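Putative capsular polysaccharide biosynthesis protein (Streptococcus pneumoniae serotype 4, PDB 6EWJ) probably acts as a pyridoxal phosphate-dependent sugar aminotransferase in the biosynthesis of pneumococcal teichoic acid. Local coordinates at residues R73-D81 with T159-A167; L284-Y295 with P384-D395. All blocks are in the same frame, centred on the assembly; numbering follows the deposited sequence.

Contact 1: R73-D81 with T159-A167; sequences RVLEVGPGD and TASSKWQKA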
loop_
_atom_site.group_PDB
_atom_site.type_symbol
_atom_site.label_atom_id
_atom_site.label_comp_id
_atom_site.label_asym_id
_atom_site.label_seq_id
_atom_site.Cartn_x
_atom_site.Cartn_y
_atom_site.Cartn_z
ATOM N N ARG A 73 13.198 2.725 6.037
ATOM C CA ARG A 73 13.926 2.055 4.959
ATOM C C ARG A 73 14.912 2.990 4.233
ATOM O O ARG A 73 15.989 2.559 3.828
ATOM C CB ARG A 73 12.985 1.370 3.971
ATOM C CG ARG A 73 12.202 0.241 4.600
ATOM C CD ARG A 73 11.312 -0.469 3.606
ATOM N NE ARG A 73 10.616 -1.568 4.258
ATOM C CZ ARG A 73 11.119 -2.753 4.570
ATOM N NH1 ARG A 73 12.362 -3.114 4.261
ATOM N NH2 ARG A 73 10.339 -3.633 5.197
ATOM N N VAL A 74 14.584 4.276 4.139
ATOM C CA VAL A 74 15.506 5.267 3.517
ATOM C C VAL A 74 16.748 5.415 4.435
ATOM O O VAL A 74 17.899 5.374 3.977
ATOM C CB VAL A 74 14.807 6.605 3.284
ATOM C CG1 VAL A 74 15.811 7.729 3.057
ATOM C CG2 VAL A 74 13.809 6.482 2.125
ATOM N N LEU A 75 16.497 5.484 5.740
ATOM C CA LEU A 75 17.590 5.462 6.723
ATOM C C LEU A 75 18.386 4.135 6.821
ATOM O O LEU A 75 19.420 4.089 7.497
ATOM C CB LEU A 75 17.035 5.842 8.097
ATOM C CG LEU A 75 16.501 7.265 8.214
ATOM C CD1 LEU A 75 15.845 7.447 9.556
ATOM C CD2 LEU A 75 17.604 8.304 7.984
ATOM N N GLU A 76 17.913 3.091 6.137
ATOM C CA GLU A 76 18.443 1.709 6.203
ATOM C C GLU A 76 18.552 1.153 7.640
ATOM O O GLU A 76 19.477 0.441 7.976
ATOM C CB GLU A 76 19.745 1.588 5.424
ATOM C CG GLU A 76 19.565 1.898 3.940
ATOM C CD GLU A 76 20.874 1.909 3.200
ATOM O OE1 GLU A 76 21.637 2.800 3.466
ATOM O OE2 GLU A 76 21.185 1.055 2.348
ATOM N N VAL A 77 17.588 1.495 8.469
ATOM C CA VAL A 77 17.452 0.916 9.809
ATOM C C VAL A 77 17.019 -0.540 9.584
ATOM O O VAL A 77 16.061 -0.797 8.837
ATOM C CB VAL A 77 16.407 1.701 10.656
ATOM C CG1 VAL A 77 16.080 1.021 11.982
ATOM C CG2 VAL A 77 16.911 3.102 10.927
ATOM N N GLY A 78 17.727 -1.484 10.192
ATOM C CA GLY A 78 17.396 -2.891 10.036
ATOM C C GLY A 78 17.850 -3.777 11.191
ATOM O O GLY A 78 17.945 -3.300 12.337
ATOM N N PRO A 79 18.094 -5.070 10.904
ATOM C CA PRO A 79 18.552 -6.032 11.927
ATOM C C PRO A 79 19.758 -5.530 12.701
ATOM O O PRO A 79 20.695 -5.008 12.107
ATOM C CB PRO A 79 18.905 -7.266 11.102
ATOM C CG PRO A 79 17.968 -7.202 9.936
ATOM C CD PRO A 79 17.893 -5.736 9.598
ATOM N N GLY A 80 19.691 -5.643 14.022
ATOM C CA GLY A 80 20.766 -5.181 14.885
ATOM C C GLY A 80 20.638 -3.734 15.338
ATOM O O GLY A 80 21.290 -3.364 16.307
ATOM N N ASP A 81 19.812 -2.925 14.669
ATOM C CA ASP A 81 19.533 -1.546 15.099
ATOM C C ASP A 81 18.365 -1.482 16.087
ATOM O O ASP A 81 17.462 -2.313 16.044
ATOM C CB ASP A 81 19.173 -0.648 13.917
ATOM C CG ASP A 81 20.272 -0.564 12.870
ATOM O OD1 ASP A 81 21.446 -0.486 13.239
ATOM O OD2 ASP A 81 19.934 -0.558 11.681
ATOM N N THR A 159 27.100 5.210 15.924
ATOM C CA THR A 159 28.021 4.730 14.901
ATOM C C THR A 159 27.196 4.552 13.643
ATOM O O THR A 159 26.413 3.613 13.546
ATOM C CB THR A 159 28.713 3.414 15.293
ATOM O OG1 THR A 159 29.666 3.670 16.334
ATOM C CG2 THR A 159 29.455 2.784 14.097
ATOM N N ALA A 160 27.378 5.461 12.694
ATOM C CA ALA A 160 26.676 5.401 11.426
ATOM C C ALA A 160 26.941 4.061 10.697
ATOM O O ALA A 160 28.052 3.552 10.738
ATOM C CB ALA A 160 27.084 6.584 10.561
ATOM N N SER A 161 25.916 3.490 10.051
ATOM C CA SER A 161 26.103 2.318 9.167
ATOM C C SER A 161 25.222 2.377 7.916
ATOM O O SER A 161 24.761 1.362 7.433
ATOM C CB SER A 161 25.859 1.021 9.945
ATOM O OG SER A 161 24.526 0.940 10.396
ATOM N N SER A 162 25.025 3.575 7.377
ATOM C CA SER A 162 24.374 3.760 6.079
ATOM C C SER A 162 24.663 5.175 5.595
ATOM O O SER A 162 25.101 6.015 6.396
ATOM C CB SER A 162 22.859 3.573 6.185
ATOM O OG SER A 162 22.239 4.698 6.801
ATOM N N LYS A 163 24.389 5.439 4.317
ATOM C CA LYS A 163 24.579 6.758 3.743
ATOM C C LYS A 163 23.960 7.853 4.611
ATOM O O LYS A 163 24.660 8.740 5.102
ATOM C CB LYS A 163 23.999 6.833 2.335
ATOM C CG LYS A 163 24.175 8.203 1.679
ATOM C CD LYS A 163 23.804 8.201 0.207
ATOM C CE LYS A 163 22.313 8.333 0.006
ATOM N NZ LYS A 163 21.947 8.312 -1.448
ATOM N N TRP A 164 22.658 7.764 4.826
ATOM C CA TRP A 164 21.934 8.819 5.519
ATOM C C TRP A 164 22.275 8.880 7.003
ATOM O O TRP A 164 22.345 9.967 7.570
ATOM C CB TRP A 164 20.429 8.705 5.283
ATOM C CG TRP A 164 20.050 8.987 3.877
ATOM C CD1 TRP A 164 19.479 8.115 2.995
ATOM C CD2 TRP A 164 20.255 10.215 3.154
ATOM N NE1 TRP A 164 19.308 8.721 1.771
ATOM C CE2 TRP A 164 19.781 10.008 1.839
ATOM C CE3 TRP A 164 20.803 11.465 3.487
ATOM C CZ2 TRP A 164 19.803 11.019 0.863
ATOM C CZ3 TRP A 164 20.834 12.463 2.520
ATOM C CH2 TRP A 164 20.331 12.230 1.218
ATOM N N GLN A 165 22.569 7.741 7.623
ATOM C CA GLN A 165 23.019 7.759 9.032
ATOM C C GLN A 165 24.345 8.490 9.213
ATOM O O GLN A 165 24.558 9.141 10.241
ATOM C CB GLN A 165 23.157 6.349 9.603
ATOM C CG GLN A 165 21.833 5.619 9.785
ATOM C CD GLN A 165 22.055 4.139 10.077
ATOM O OE1 GLN A 165 23.035 3.761 10.723
ATOM N NE2 GLN A 165 21.181 3.295 9.549
ATOM N N LYS A 166 25.255 8.311 8.255
ATOM C CA LYS A 166 26.520 9.062 8.262
ATOM C C LYS A 166 26.303 10.547 8.114
ATOM O O LYS A 166 27.027 11.314 8.720
ATOM C CB LYS A 166 27.555 8.547 7.260
ATOM C CG LYS A 166 28.991 8.793 7.679
ATOM C CD LYS A 166 30.063 8.002 6.905
ATOM C CE LYS A 166 29.717 6.576 6.436
ATOM N NZ LYS A 166 29.119 6.538 5.071
ATOM N N ALA A 167 25.318 10.941 7.306
ATOM C CA ALA A 167 25.045 12.366 7.027
ATOM C C ALA A 167 24.684 13.119 8.329
ATOM O O ALA A 167 25.213 14.184 8.647
ATOM C CB ALA A 167 23.928 12.476 5.977
#
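Trp-164, Leu-75 and Gln-165 bury the most surface where the turn after helix 64-74 meets the start of helix 163-168. The indole of Trp-164 points an edge at the other segment: its CD1 lies 3.3 Å from Val-74 O, near the ring plane, and 3.7 Å from Val-74 CG1. That methyl reaches the indole because it stands anti to the backbone N of Val-74 (chi1 163°). Leu-75 crosses Trp-164 at about a right angle and sets its CD2 against the CB of the tryptophan.

The carbonyl oxygen of Leu-75 is held by two donors. Gln-165 NE2 donates to Leu-75 O at 2.8 Å, with the acceptor close to the amide plane, whereas Ser-162 OG donates to Leu-75 O at 3.0 Å from well above the carbonyl plane. Ser-162 is also the N-cap of its helix, and its OG accepts from Gln-165 N. The amide of Gln-165 is kept from turning over because its OE1 accepts from both N and OG of Ser-161, which reach it from the same face. Glu-76, with positive phi, ends the helix in a Schellman motif, and the Leu-75 carbonyl just before it meets the N-cap of helix 163-168.

Helix 225-236 flanks the contact, with Met-228 touching both Val-74 and Trp-164 and Glu-231 accepting from Trp-164 NE1; strand 129-132 lies against Leu-75 and Val-77 through Val-131.

Contact 2: L284-Y295 with P384-D395; sequences LLQRRKDIVDRY and PLHTKLSDEEVD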
loop_
_atom_site.group_PDB
_atom_site.type_symbol
_atom_site.label_atom_id
_atom_site.label_comp_id
_atom_site.label_asym_id
_atom_site.label_seq_id
_atom_site.Cartn_x
_atom_site.Cartn_y
_atom_site.Cartn_z
ATOM N N LEU A 284 -11.588 24.182 9.266
ATOM C CA LEU A 284 -11.752 22.933 10.072
ATOM C C LEU A 284 -11.013 23.018 11.398
ATOM O O LEU A 284 -11.546 22.691 12.441
ATOM C CB LEU A 284 -11.310 21.716 9.274
ATOM C CG LEU A 284 -12.174 21.439 8.043
ATOM C CD1 LEU A 284 -11.601 20.297 7.197
ATOM C CD2 LEU A 284 -13.631 21.131 8.362
ATOM N N LEU A 285 -9.786 23.503 11.331
ATOM C CA LEU A 285 -8.985 23.744 12.499
ATOM C C LEU A 285 -9.667 24.730 13.457
ATOM O O LEU A 285 -9.607 24.540 14.661
ATOM C CB LEU A 285 -7.592 24.231 12.095
ATOM C CG LEU A 285 -6.639 23.217 11.460
ATOM C CD1 LEU A 285 -5.273 23.871 11.270
ATOM C CD2 LEU A 285 -6.493 21.970 12.316
ATOM N N GLN A 286 -10.291 25.788 12.903
ATOM C CA GLN A 286 -10.970 26.805 13.723
ATOM C C GLN A 286 -12.159 26.193 14.458
ATOM O O GLN A 286 -12.289 26.360 15.668
ATOM C CB GLN A 286 -11.404 28.011 12.862
ATOM C CG GLN A 286 -12.079 29.139 13.659
ATOM C CD GLN A 286 -11.194 29.704 14.761
ATOM O OE1 GLN A 286 -10.033 30.029 14.525
ATOM N NE2 GLN A 286 -11.722 29.779 15.983
ATOM N N ARG A 287 -12.989 25.439 13.736
ATOM C CA ARG A 287 -14.106 24.726 14.365
ATOM C C ARG A 287 -13.643 23.791 15.493
ATOM O O ARG A 287 -14.239 23.792 16.576
ATOM C CB ARG A 287 -14.924 23.927 13.350
ATOM C CG ARG A 287 -16.154 23.215 13.929
ATOM C CD ARG A 287 -17.137 24.139 14.628
ATOM N NE ARG A 287 -18.187 23.364 15.288
ATOM C CZ ARG A 287 -18.840 23.708 16.405
ATOM N NH1 ARG A 287 -18.604 24.870 17.030
ATOM N NH2 ARG A 287 -19.783 22.901 16.891
ATOM N N ARG A 288 -12.544 23.077 15.294
ATOM C CA ARG A 288 -12.022 22.182 16.346
ATOM C C ARG A 288 -11.577 22.977 17.601
ATOM O O ARG A 288 -11.778 22.542 18.757
ATOM C CB ARG A 288 -10.869 21.332 15.832
ATOM C CG ARG A 288 -11.331 20.346 14.799
ATOM C CD ARG A 288 -10.202 19.507 14.207
ATOM N NE ARG A 288 -10.778 18.342 13.522
ATOM C CZ ARG A 288 -10.978 17.127 14.055
ATOM N NH1 ARG A 288 -10.627 16.830 15.307
ATOM N NH2 ARG A 288 -11.513 16.182 13.309
ATOM N N LYS A 289 -10.970 24.135 17.360
ATOM C CA LYS A 289 -10.594 25.048 18.438
ATOM C C LYS A 289 -11.810 25.428 19.287
ATOM O O LYS A 289 -11.785 25.321 20.521
ATOM C CB LYS A 289 -9.902 26.286 17.857
ATOM C CG LYS A 289 -9.463 27.254 18.945
ATOM C CD LYS A 289 -9.006 28.592 18.373
ATOM C CE LYS A 289 -7.757 29.088 19.138
ATOM N NZ LYS A 289 -7.040 30.182 18.400
ATOM N N ASP A 290 -12.864 25.875 18.614
ATOM C CA ASP A 290 -14.114 26.269 19.272
ATOM C C ASP A 290 -14.746 25.132 20.076
ATOM O O ASP A 290 -15.294 25.388 21.151
ATOM C CB ASP A 290 -15.128 26.763 18.251
ATOM C CG ASP A 290 -14.687 28.036 17.522
ATOM O OD1 ASP A 290 -13.674 28.678 17.876
ATOM O OD2 ASP A 290 -15.366 28.361 16.526
ATOM N N ILE A 291 -14.718 23.898 19.550
ATOM C CA ILE A 291 -15.229 22.744 20.298
ATOM C C ILE A 291 -14.352 22.497 21.517
ATOM O O ILE A 291 -14.879 22.248 22.591
ATOM C CB ILE A 291 -15.317 21.462 19.434
ATOM C CG1 ILE A 291 -16.399 21.644 18.361
ATOM C CG2 ILE A 291 -15.638 20.226 20.289
ATOM C CD1 ILE A 291 -16.240 20.732 17.189
ATOM N N VAL A 292 -13.030 22.540 21.350
ATOM C CA VAL A 292 -12.121 22.258 22.465
ATOM C C VAL A 292 -12.286 23.291 23.563
ATOM O O VAL A 292 -12.388 22.942 24.737
ATOM C CB VAL A 292 -10.648 22.120 22.028
ATOM C CG1 VAL A 292 -9.696 22.167 23.204
ATOM C CG2 VAL A 292 -10.445 20.780 21.294
ATOM N N ASP A 293 -12.372 24.561 23.181
ATOM C CA ASP A 293 -12.589 25.608 24.182
ATOM C C ASP A 293 -13.902 25.387 24.943
ATOM O O ASP A 293 -13.966 25.653 26.136
ATOM C CB ASP A 293 -12.531 27.003 23.547
ATOM C CG ASP A 293 -11.148 27.341 23.005
ATOM O OD1 ASP A 293 -10.135 26.735 23.433
ATOM O OD2 ASP A 293 -11.074 28.240 22.149
ATOM N N ARG A 294 -14.953 24.945 24.236
ATOM C CA ARG A 294 -16.266 24.714 24.871
ATOM C C ARG A 294 -16.172 23.538 25.861
ATOM O O ARG A 294 -16.613 23.639 27.020
ATOM C CB ARG A 294 -17.353 24.510 23.801
ATOM C CG ARG A 294 -18.752 24.272 24.337
ATOM C CD ARG A 294 -19.750 24.070 23.222
ATOM N NE ARG A 294 -20.103 25.360 22.666
ATOM C CZ ARG A 294 -21.088 26.154 23.090
ATOM N NH1 ARG A 294 -21.920 25.799 24.071
ATOM N NH2 ARG A 294 -21.255 27.314 22.504
ATOM N N TYR A 295 -15.527 22.452 25.429
ATOM C CA TYR A 295 -15.260 21.329 26.343
ATOM C C TYR A 295 -14.429 21.779 27.567
ATOM O O TYR A 295 -14.769 21.483 28.720
ATOM C CB TYR A 295 -14.479 20.207 25.616
ATOM C CG TYR A 295 -15.223 19.142 24.815
ATOM C CD1 TYR A 295 -16.398 18.566 25.275
ATOM C CD2 TYR A 295 -14.653 18.626 23.642
ATOM C CE1 TYR A 295 -17.028 17.539 24.558
ATOM C CE2 TYR A 295 -15.265 17.597 22.916
ATOM C CZ TYR A 295 -16.458 17.057 23.370
ATOM O OH TYR A 295 -17.044 16.020 22.697
ATOM N N PRO A 384 -15.657 12.543 21.590
ATOM C CA PRO A 384 -15.698 12.873 20.196
ATOM C C PRO A 384 -15.169 14.305 19.937
ATOM O O PRO A 384 -15.453 15.226 20.724
ATOM C CB PRO A 384 -17.193 12.799 19.873
ATOM C CG PRO A 384 -17.704 11.766 20.778
ATOM C CD PRO A 384 -16.985 12.108 22.064
ATOM N N LEU A 385 -14.348 14.439 18.907
ATOM C CA LEU A 385 -13.828 15.755 18.461
ATOM C C LEU A 385 -13.679 15.709 16.948
ATOM O O LEU A 385 -12.711 15.158 16.418
ATOM C CB LEU A 385 -12.493 16.087 19.113
ATOM C CG LEU A 385 -11.878 17.468 18.807
ATOM C CD1 LEU A 385 -12.818 18.599 19.121
ATOM C CD2 LEU A 385 -10.565 17.652 19.550
ATOM N N HIS A 386 -14.679 16.273 16.274
ATOM C CA HIS A 386 -14.717 16.328 14.842
ATOM C C HIS A 386 -15.687 17.440 14.461
ATOM O O HIS A 386 -16.456 17.944 15.299
ATOM C CB HIS A 386 -15.203 14.986 14.283
ATOM C CG HIS A 386 -16.509 14.520 14.852
ATOM N ND1 HIS A 386 -17.732 14.949 14.382
ATOM C CD2 HIS A 386 -16.785 13.645 15.849
ATOM C CE1 HIS A 386 -18.702 14.349 15.052
ATOM N NE2 HIS A 386 -18.150 13.562 15.962
ATOM N N THR A 387 -15.693 17.754 13.169
ATOM C CA THR A 387 -16.351 18.982 12.694
ATOM C C THR A 387 -17.825 18.814 12.333
ATOM O O THR A 387 -18.432 19.747 11.861
ATOM C CB THR A 387 -15.571 19.534 11.501
ATOM O OG1 THR A 387 -15.282 18.467 10.586
ATOM C CG2 THR A 387 -14.267 20.128 12.006
ATOM N N LYS A 388 -18.367 17.607 12.502
ATOM C CA LYS A 388 -19.797 17.376 12.417
ATOM C C LYS A 388 -20.525 17.516 13.763
ATOM O O LYS A 388 -21.752 17.488 13.792
ATOM C CB LYS A 388 -20.077 15.987 11.808
ATOM C CG LYS A 388 -19.337 15.695 10.491
ATOM C CD LYS A 388 -19.849 16.530 9.334
ATOM C CE LYS A 388 -21.179 16.044 8.794
ATOM N NZ LYS A 388 -21.497 16.802 7.549
ATOM N N LEU A 389 -19.789 17.698 14.857
ATOM C CA LEU A 389 -20.404 17.969 16.167
ATOM C C LEU A 389 -21.097 19.341 16.196
ATOM O O LEU A 389 -20.480 20.348 15.872
ATOM C CB LEU A 389 -19.356 17.972 17.285
ATOM C CG LEU A 389 -18.736 16.656 17.720
ATOM C CD1 LEU A 389 -17.610 16.933 18.709
ATOM C CD2 LEU A 389 -19.781 15.746 18.341
ATOM N N SER A 390 -22.358 19.368 16.595
ATOM C CA SER A 390 -23.028 20.626 16.910
ATOM C C SER A 390 -22.641 21.096 18.328
ATOM O O SER A 390 -22.277 20.295 19.192
ATOM C CB SER A 390 -24.542 20.442 16.846
ATOM O OG SER A 390 -24.978 19.577 17.891
ATOM N N ASP A 391 -22.790 22.393 18.571
ATOM C CA ASP A 391 -22.660 22.940 19.925
ATOM C C ASP A 391 -23.584 22.245 20.949
ATOM O O ASP A 391 -23.154 21.965 22.058
ATOM C CB ASP A 391 -22.854 24.459 19.905
ATOM C CG ASP A 391 -21.708 25.187 19.200
ATOM O OD1 ASP A 391 -20.624 24.584 19.009
ATOM O OD2 ASP A 391 -21.880 26.340 18.800
ATOM N N GLU A 392 -24.815 21.933 20.556
ATOM C CA GLU A 392 -25.796 21.274 21.428
ATOM C C GLU A 392 -25.305 19.876 21.846
ATOM O O GLU A 392 -25.449 19.468 22.992
ATOM C CB GLU A 392 -27.163 21.161 20.737
ATOM C CG GLU A 392 -27.896 22.482 20.520
ATOM C CD GLU A 392 -27.477 23.283 19.263
ATOM O OE1 GLU A 392 -26.504 22.928 18.531
ATOM O OE2 GLU A 392 -28.141 24.316 19.021
ATOM N N GLU A 393 -24.720 19.155 20.900
ATOM C CA GLU A 393 -24.115 17.847 21.188
ATOM C C GLU A 393 -22.931 17.949 22.160
ATOM O O GLU A 393 -22.834 17.162 23.102
ATOM C CB GLU A 393 -23.682 17.175 19.892
ATOM C CG GLU A 393 -24.870 16.687 19.069
ATOM C CD GLU A 393 -24.502 16.206 17.681
ATOM O OE1 GLU A 393 -23.429 16.560 17.140
ATOM O OE2 GLU A 393 -25.285 15.434 17.129
ATOM N N VAL A 394 -22.062 18.928 21.936
ATOM C CA VAL A 394 -20.927 19.166 22.820
ATOM C C VAL A 394 -21.435 19.457 24.262
ATOM O O VAL A 394 -20.949 18.870 25.226
ATOM C CB VAL A 394 -19.984 20.292 22.314
ATOM C CG1 VAL A 394 -18.856 20.543 23.313
ATOM C CG2 VAL A 394 -19.354 19.950 20.966
ATOM N N ASP A 395 -22.430 20.334 24.370
ATOM C CA ASP A 395 -23.051 20.668 25.668
ATOM C C ASP A 395 -23.633 19.428 26.327
ATOM O O ASP A 395 -23.456 19.211 27.527
ATOM C CB ASP A 395 -24.124 21.740 25.504
ATOM C CG ASP A 395 -23.535 23.103 25.160
ATOM O OD1 ASP A 395 -22.295 23.301 25.236
ATOM O OD2 ASP A 395 -24.318 23.998 24.819
HETATM O O HOH W 1 -19.374 21.224 13.882
#
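Arg-287 and Asp-391 lead the charged part of this contact. NH1 and NH2 of the arginine both bond to Asp-391 OD1, each at 2.8 Å, in a single-atom, end-on grip with the guanidinium and carboxylate planes 56° apart. NH2 also donates nearly straight to Leu-389 O (169°), while a water links Arg-287 NE to Thr-387 O; with Ile-291 CG1 over one face, these bonds should fix the group's rotation. Arg-294, bent at chi3, lays its guanidinium over Asp-391 CB; its charge pairs only loosely with Asp-391 OD1, a long ion pair without an N-H bond. Its NH1 bond to the syn lone pair of Asp-395 OD1 (2.8 Å) extends the network to four residues.

Among uncharged acceptors, Pro-384 O takes a bond from Tyr-295 OH at 2.7 Å, in the carbonyl plane. Arg-288 NH1 bonds weakly to Leu-385 O and better to Arg-318 O; its side chain lies about 7 Å from that of Lys-205, the predicted cofactor-bearing lysine.

The apolar core centres on Ile-291, whose CG2 is tight against Leu-385 CD1 (3.5 Å) and meets Val-394 CG2. Val-394 CG1 makes a CH-pi contact over Tyr-295.

Helices 268-299 and 391-409 run roughly parallel here, their segment axes 30° apart, and strand 321-325 adds Tyr-321, stacked on Tyr-295.

How the contacts relate
Following the chain from its N terminus, contact 1 comes first: 73-81 and 159-167 close a loop of 77 intervening residues that includes strands 82-86, 103-107 and 129-132, all parallel neighbours in the seven-stranded mixed sheet. Contact 2 opens only after that loop has shut, and 284-295 with 384-395 enclose 88 residues, among them strand 321-325 and helix 330-342. The loops are therefore in series, neither nested nor crossed. Contact 1 joins connections flanking the large sheet, whereas contact 2 ties the long helix 268-299 to the C-terminal helix 391-409. Their centres are 43 Å apart on opposite sides of the chain's centre, without touching.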